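Local structure of fructokinase (Xylella fastidiosa Temecula1, 3LJS) at residues S164-F169 with V193-S198. The protein probably phosphorylates fructose at the expense of ATP, as a member of the PfkB family of carbohydrate kinases. Sequence-based numbering, arbitrary orientation.
Sequences SFDLNF and VVKLSS. With PO4 (phosphate ion), chain C.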
loop_
_atom_site.group_PDB
_atom_site.type_symbol
_atom_site.label_atom_id
_atom_site.label_comp_id
_atom_site.label_asym_id
_atom_site.label_seq_id
_atom_site.Cartn_x
_atom_site.Cartn_y
_atom_site.Cartn_z
ATOM N N SER B 164 27.731 0.715 12.968
ATOM C CA SER B 164 26.906 1.777 13.522
ATOM C C SER B 164 25.466 1.284 13.601
ATOM O O SER B 164 24.952 0.705 12.648
ATOM C CB SER B 164 26.982 3.009 12.617
ATOM O OG SER B 164 26.051 3.997 13.011
ATOM N N PHE B 165 24.818 1.531 14.733
ATOM C CA PHE B 165 23.443 1.095 14.933
ATOM C C PHE B 165 22.589 2.221 15.522
ATOM O O PHE B 165 22.812 2.660 16.648
ATOM C CB PHE B 165 23.439 -0.142 15.850
ATOM C CG PHE B 165 22.069 -0.727 16.109
ATOM C CD1 PHE B 165 21.142 -0.861 15.083
ATOM C CD2 PHE B 165 21.729 -1.194 17.379
ATOM C CE1 PHE B 165 19.893 -1.453 15.315
ATOM C CE2 PHE B 165 20.486 -1.787 17.622
ATOM C CZ PHE B 165 19.567 -1.917 16.589
ATOM N N ASP B 166 21.634 2.708 14.736
ATOM C CA ASP B 166 20.721 3.758 15.188
ATOM C C ASP B 166 19.422 2.996 15.452
ATOM O O ASP B 166 18.757 2.558 14.514
ATOM C CB ASP B 166 20.519 4.806 14.085
ATOM C CG ASP B 166 19.612 5.953 14.515
ATOM O OD1 ASP B 166 19.370 6.857 13.686
ATOM O OD2 ASP B 166 19.139 5.960 15.674
ATOM N N LEU B 167 19.079 2.824 16.725
ATOM C CA LEU B 167 17.889 2.060 17.096
ATOM C C LEU B 167 16.704 2.383 16.202
ATOM O O LEU B 167 16.183 1.503 15.506
ATOM C CB LEU B 167 17.534 2.302 18.568
ATOM C CG LEU B 167 16.919 1.086 19.273
ATOM C CD1 LEU B 167 17.909 -0.063 19.244
ATOM C CD2 LEU B 167 16.561 1.427 20.709
ATOM N N ASN B 168 16.272 3.641 16.215
ATOM C CA ASN B 168 15.159 4.051 15.373
ATOM C C ASN B 168 13.975 3.104 15.604
ATOM O O ASN B 168 13.331 2.641 14.660
ATOM C CB ASN B 168 15.605 3.998 13.912
ATOM C CG ASN B 168 14.839 4.951 13.038
ATOM O OD1 ASN B 168 13.921 4.553 12.315
ATOM N ND2 ASN B 168 15.204 6.227 13.100
ATOM N N PHE B 169 13.698 2.829 16.874
ATOM C CA PHE B 169 12.627 1.919 17.264
ATOM C C PHE B 169 11.219 2.423 16.936
ATOM O O PHE B 169 10.797 3.482 17.398
ATOM C CB PHE B 169 12.749 1.619 18.762
ATOM C CG PHE B 169 11.844 0.524 19.248
ATOM C CD1 PHE B 169 11.603 -0.602 18.469
ATOM C CD2 PHE B 169 11.257 0.605 20.510
ATOM C CE1 PHE B 169 10.786 -1.637 18.939
ATOM C CE2 PHE B 169 10.440 -0.421 20.991
ATOM C CZ PHE B 169 10.204 -1.543 20.207
ATOM N N VAL B 193 29.219 1.809 17.432
ATOM C CA VAL B 193 28.603 3.119 17.642
ATOM C C VAL B 193 27.093 2.949 17.744
ATOM O O VAL B 193 26.471 2.338 16.875
ATOM C CB VAL B 193 28.925 4.074 16.472
ATOM C CG1 VAL B 193 28.292 5.438 16.712
ATOM C CG2 VAL B 193 30.441 4.206 16.318
ATOM N N VAL B 194 26.511 3.500 18.805
ATOM C CA VAL B 194 25.079 3.380 19.040
ATOM C C VAL B 194 24.393 4.725 19.228
ATOM O O VAL B 194 24.927 5.627 19.878
ATOM C CB VAL B 194 24.812 2.517 20.295
ATOM C CG1 VAL B 194 23.329 2.559 20.664
ATOM C CG2 VAL B 194 25.279 1.084 20.042
ATOM N N LYS B 195 23.204 4.851 18.651
ATOM C CA LYS B 195 22.422 6.073 18.768
ATOM C C LYS B 195 21.024 5.729 19.269
ATOM O O LYS B 195 20.321 4.915 18.669
ATOM C CB LYS B 195 22.327 6.789 17.421
ATOM C CG LYS B 195 21.438 8.028 17.449
ATOM C CD LYS B 195 21.546 8.804 16.146
ATOM C CE LYS B 195 20.544 9.949 16.082
ATOM N NZ LYS B 195 19.150 9.468 15.922
ATOM N N LEU B 196 20.638 6.359 20.374
ATOM C CA LEU B 196 19.335 6.139 20.994
ATOM C C LEU B 196 18.651 7.470 21.276
ATOM O O LEU B 196 19.306 8.510 21.355
ATOM C CB LEU B 196 19.500 5.420 22.335
ATOM C CG LEU B 196 20.207 4.073 22.454
ATOM C CD1 LEU B 196 20.377 3.732 23.928
ATOM C CD2 LEU B 196 19.400 2.998 21.745
ATOM N N SER B 197 17.331 7.430 21.423
ATOM C CA SER B 197 16.569 8.622 21.771
ATOM C C SER B 197 16.369 8.473 23.279
ATOM O O SER B 197 16.583 7.387 23.819
ATOM C CB SER B 197 15.213 8.626 21.062
ATOM O OG SER B 197 14.431 7.523 21.483
ATOM N N SER B 198 15.976 9.548 23.958
ATOM C CA SER B 198 15.752 9.488 25.405
ATOM C C SER B 198 14.710 8.435 25.724
ATOM O O SER B 198 14.837 7.683 26.694
ATOM C CB SER B 198 15.253 10.835 25.939
ATOM O OG SER B 198 16.198 11.860 25.713
HETATM P P PO4 C . 13.252 8.143 10.334
HETATM O O1 PO4 C . 12.820 9.563 10.401
HETATM O O2 PO4 C . 14.517 7.973 11.093
HETATM O O3 PO4 C . 12.198 7.278 10.927
HETATM O O4 PO4 C . 13.469 7.758 8.915
HETATM O O HOH W 1 17.770 8.762 13.199
#
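Asp-166 and Lys-195 both set CG anti to the backbone N, with chi1 of -178° and 176°; in paired positions of neighbouring parallel strands, this sends both side chains out of the same face, side by side. The lysine chain runs extended alongside the carboxylate, Lys-195 CD lying 3.8 Å from Asp-166 CG, until a bend at chi4 (-71°) brings the ammonium beside the acid. Their salt bridge is long: Lys-195 NZ is 3.4 Å from Asp-166 OD1, and a direct hydrogen bond there is weak. A water accepts from Lys-195 NZ at 3.1 Å. The backbone O of Ala-260 also accepts from NZ and probably helps to hold the amine; Lys-195 is an ATP-binding residue close to Thr-230 and Gly-261, although no nucleotide is bound to this chain. Beneath the pair, parallel strands form a regular ladder: Phe-165 N donates to Val-193 O at 2.8 Å, Lys-195 N to Phe-165 O at 3.0 Å and Leu-167 N to Lys-195 O at 3.1 Å. Where the first strand gives way to a loop, on the face that also carries Phe-165 and Val-194, Leu-167 CD2 presses on Leu-196 CD2 at 3.4 Å, a tight approach for two methyl carbons. Just beyond, Asn-168 turns from the second strand and gives its ND2 to an oxygen of a phosphate ion, probably from the crystallisation liquor. Binding groups at the C-terminal ends of parallel strands are common to alpha/beta folds, the ribokinase-like fold of PfkB kinases among them. Strands 162-166 and 193-197 belong to one beta-alpha-beta unit, whose helix 181-189 packs on Phe-165, Leu-167 and Val-194, while helix 262-275 lies against Ser-164, Asp-166 and Lys-195 on the other face, and strands 130-136 and 226-230 continue the central sheet to either side.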